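Local structure of NADH dehydrogenase, putative (Plasmodium falciparum, 5JWC) at residues A[272-277]-A[288-293]. The protein probably passes electrons from NADH through its bound FAD to ubiquinone, as a type II NADH dehydrogenase of the malaria parasite. Residues are numbered along the deposited sequence; the frame is centred on the assembly and turned at random.
Sequences HSFHIQ and LSYGLL
Phe274 lies between two leucines: CB of Leu288 sits over one face of its ring, toward the rim and 4.2 Å from the centroid, while CD1 of Leu293 lies over the opposite face, also toward the rim. A flat, apolar ring suits such a slot. At the far end of the ring, Phe274 CZ meets Leu288 CD2 at 3.7 Å, and that same methyl is also touched by CD1 of Ile276, one aliphatic side chain against another. Tyr290 adds its CB at the ring's edge, and its CD1 comes within 3.6 Å of Phe274 CD1; the two aromatic planes are inclined at 60°. With CG placed between the backbone N and the carbonyl carbon (chi1 77°), the Tyr290 ring also reaches back along the opposing backbone, bringing CE1 to 3.5 Å from Ser273 N. Its hydroxyl is hydrogen-bonded to the carbonyl of Asp270, so tyrosine serves here both as packing surface and as a polar link to the preceding turn.

The backbones set this register. Phe274 and Leu288 form an antiparallel hydrogen-bonded pair, Phe274 N to Leu288 O and Leu288 N to Phe274 O both being 2.9 Å. Next comes the non-hydrogen-bonded pair Ser273 and Ser289, whose small side chains lie on the other face from Phe274. Beyond it, Tyr290 N bonds to His272 O at 3.1 Å.

The hairpin of strands 273-278 and 285-289 belongs to a three-stranded antiparallel sheet completed by 264-269. After Gly291 the chain enters strand 292-295 of the parallel sheet; Leu293 from there and Phe274 from the hairpin both pack on Ala192 of the neighbouring strand 190-194, joining the two sheets.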
loop_
_atom_site.group_PDB
_atom_site.type_symbol
_atom_site.label_atom_id
_atom_site.label_comp_id
_atom_site.label_asym_id
_atom_site.label_seq_id
_atom_site.Cartn_x
_atom_site.Cartn_y
_atom_site.Cartn_z
ATOM N N HIS A 272 -4.317 25.669 -11.212
ATOM C CA HIS A 272 -4.364 26.190 -9.843
ATOM C C HIS A 272 -5.725 26.743 -9.410
ATOM O O HIS A 272 -5.909 27.105 -8.247
ATOM C CB HIS A 272 -3.301 27.283 -9.659
ATOM C CG HIS A 272 -1.907 26.800 -9.890
ATOM N ND1 HIS A 272 -1.289 25.888 -9.056
ATOM C CD2 HIS A 272 -1.018 27.066 -10.877
ATOM C CE1 HIS A 272 -0.078 25.624 -9.513
ATOM N NE2 HIS A 272 0.110 26.327 -10.618
ATOM N N SER A 273 -6.672 26.824 -10.334
ATOM C CA SER A 273 -8.000 27.310 -9.980
ATOM C C SER A 273 -9.071 26.658 -10.835
ATOM O O SER A 273 -8.764 26.086 -11.883
ATOM C CB SER A 273 -8.060 28.836 -10.106
ATOM O OG SER A 273 -7.608 29.254 -11.380
ATOM N N PHE A 274 -10.321 26.691 -10.369
ATOM C CA PHE A 274 -11.433 26.247 -11.204
ATOM C C PHE A 274 -12.561 27.276 -11.155
ATOM O O PHE A 274 -12.581 28.154 -10.280
ATOM C CB PHE A 274 -11.927 24.841 -10.789
ATOM C CG PHE A 274 -12.449 24.760 -9.385
ATOM C CD1 PHE A 274 -11.587 24.555 -8.317
ATOM C CD2 PHE A 274 -13.799 24.852 -9.131
ATOM C CE1 PHE A 274 -12.063 24.474 -7.016
ATOM C CE2 PHE A 274 -14.283 24.770 -7.838
ATOM C CZ PHE A 274 -13.410 24.583 -6.777
ATOM N N HIS A 275 -13.483 27.188 -12.107
ATOM C CA HIS A 275 -14.583 28.131 -12.153
ATOM C C HIS A 275 -15.896 27.442 -11.852
ATOM O O HIS A 275 -16.188 26.368 -12.360
ATOM C CB HIS A 275 -14.666 28.821 -13.520
ATOM C CG HIS A 275 -13.690 29.938 -13.684
ATOM N ND1 HIS A 275 -12.401 29.741 -14.140
ATOM C CD2 HIS A 275 -13.799 31.263 -13.424
ATOM C CE1 HIS A 275 -11.766 30.901 -14.165
ATOM N NE2 HIS A 275 -12.590 31.838 -13.736
ATOM N N ILE A 276 -16.705 28.069 -11.022
ATOM C CA ILE A 276 -18.055 27.570 -10.839
ATOM C C ILE A 276 -19.136 28.568 -11.267
ATOM O O ILE A 276 -18.904 29.766 -11.314
ATOM C CB ILE A 276 -18.327 27.148 -9.376
ATOM C CG1 ILE A 276 -18.084 28.308 -8.390
ATOM C CG2 ILE A 276 -17.495 25.898 -9.040
ATOM C CD1 ILE A 276 -18.378 27.951 -6.918
ATOM N N GLN A 277 -20.317 28.036 -11.502
ATOM C CA GLN A 277 -21.455 28.710 -12.063
ATOM C C GLN A 277 -22.709 28.480 -11.190
ATOM O O GLN A 277 -23.013 27.346 -10.762
ATOM C CB GLN A 277 -21.524 28.223 -13.483
ATOM C CG GLN A 277 -22.755 28.588 -14.257
ATOM C CD GLN A 277 -22.429 29.222 -15.654
ATOM O OE1 GLN A 277 -21.517 28.813 -16.399
ATOM N NE2 GLN A 277 -23.308 30.198 -16.036
ATOM N N LEU A 288 -12.082 29.959 -8.074
ATOM C CA LEU A 288 -11.620 29.463 -6.776
ATOM C C LEU A 288 -10.246 28.817 -6.909
ATOM O O LEU A 288 -10.045 27.990 -7.803
ATOM C CB LEU A 288 -12.595 28.425 -6.218
ATOM C CG LEU A 288 -13.698 28.823 -5.253
ATOM C CD1 LEU A 288 -14.489 29.961 -5.818
ATOM C CD2 LEU A 288 -14.609 27.625 -5.028
ATOM N N SER A 289 -9.322 29.157 -6.014
ATOM C CA SER A 289 -8.040 28.459 -5.971
ATOM C C SER A 289 -8.198 27.115 -5.269
ATOM O O SER A 289 -9.106 26.933 -4.445
ATOM C CB SER A 289 -6.975 29.300 -5.269
ATOM O OG SER A 289 -6.689 30.457 -6.020
ATOM N N TYR A 290 -7.339 26.163 -5.619
ATOM C CA TYR A 290 -7.405 24.840 -4.998
ATOM C C TYR A 290 -6.052 24.137 -5.010
ATOM O O TYR A 290 -5.236 24.392 -5.889
ATOM C CB TYR A 290 -8.431 23.967 -5.716
ATOM C CG TYR A 290 -7.952 23.396 -7.030
ATOM C CD1 TYR A 290 -8.063 24.115 -8.215
ATOM C CD2 TYR A 290 -7.385 22.131 -7.088
ATOM C CE1 TYR A 290 -7.621 23.584 -9.415
ATOM C CE2 TYR A 290 -6.940 21.596 -8.277
ATOM C CZ TYR A 290 -7.066 22.322 -9.441
ATOM O OH TYR A 290 -6.634 21.782 -10.632
ATOM N N GLY A 291 -5.844 23.221 -4.067
ATOM C CA GLY A 291 -4.677 22.358 -4.081
ATOM C C GLY A 291 -4.990 20.925 -4.482
ATOM O O GLY A 291 -4.169 20.239 -5.086
ATOM N N LEU A 292 -6.188 20.471 -4.140
ATOM C CA LEU A 292 -6.623 19.120 -4.463
ATOM C C LEU A 292 -8.078 19.165 -4.896
ATOM O O LEU A 292 -8.933 19.619 -4.131
ATOM C CB LEU A 292 -6.437 18.200 -3.242
ATOM C CG LEU A 292 -7.062 16.798 -3.191
ATOM C CD1 LEU A 292 -6.623 15.937 -4.362
ATOM C CD2 LEU A 292 -6.704 16.107 -1.860
ATOM N N LEU A 293 -8.350 18.705 -6.114
ATOM C CA LEU A 293 -9.705 18.700 -6.661
ATOM C C LEU A 293 -10.176 17.264 -6.847
ATOM O O LEU A 293 -9.564 16.493 -7.585
ATOM C CB LEU A 293 -9.769 19.442 -7.998
ATOM C CG LEU A 293 -11.129 19.517 -8.700
ATOM C CD1 LEU A 293 -12.140 20.277 -7.854
ATOM C CD2 LEU A 293 -10.958 20.192 -10.062
#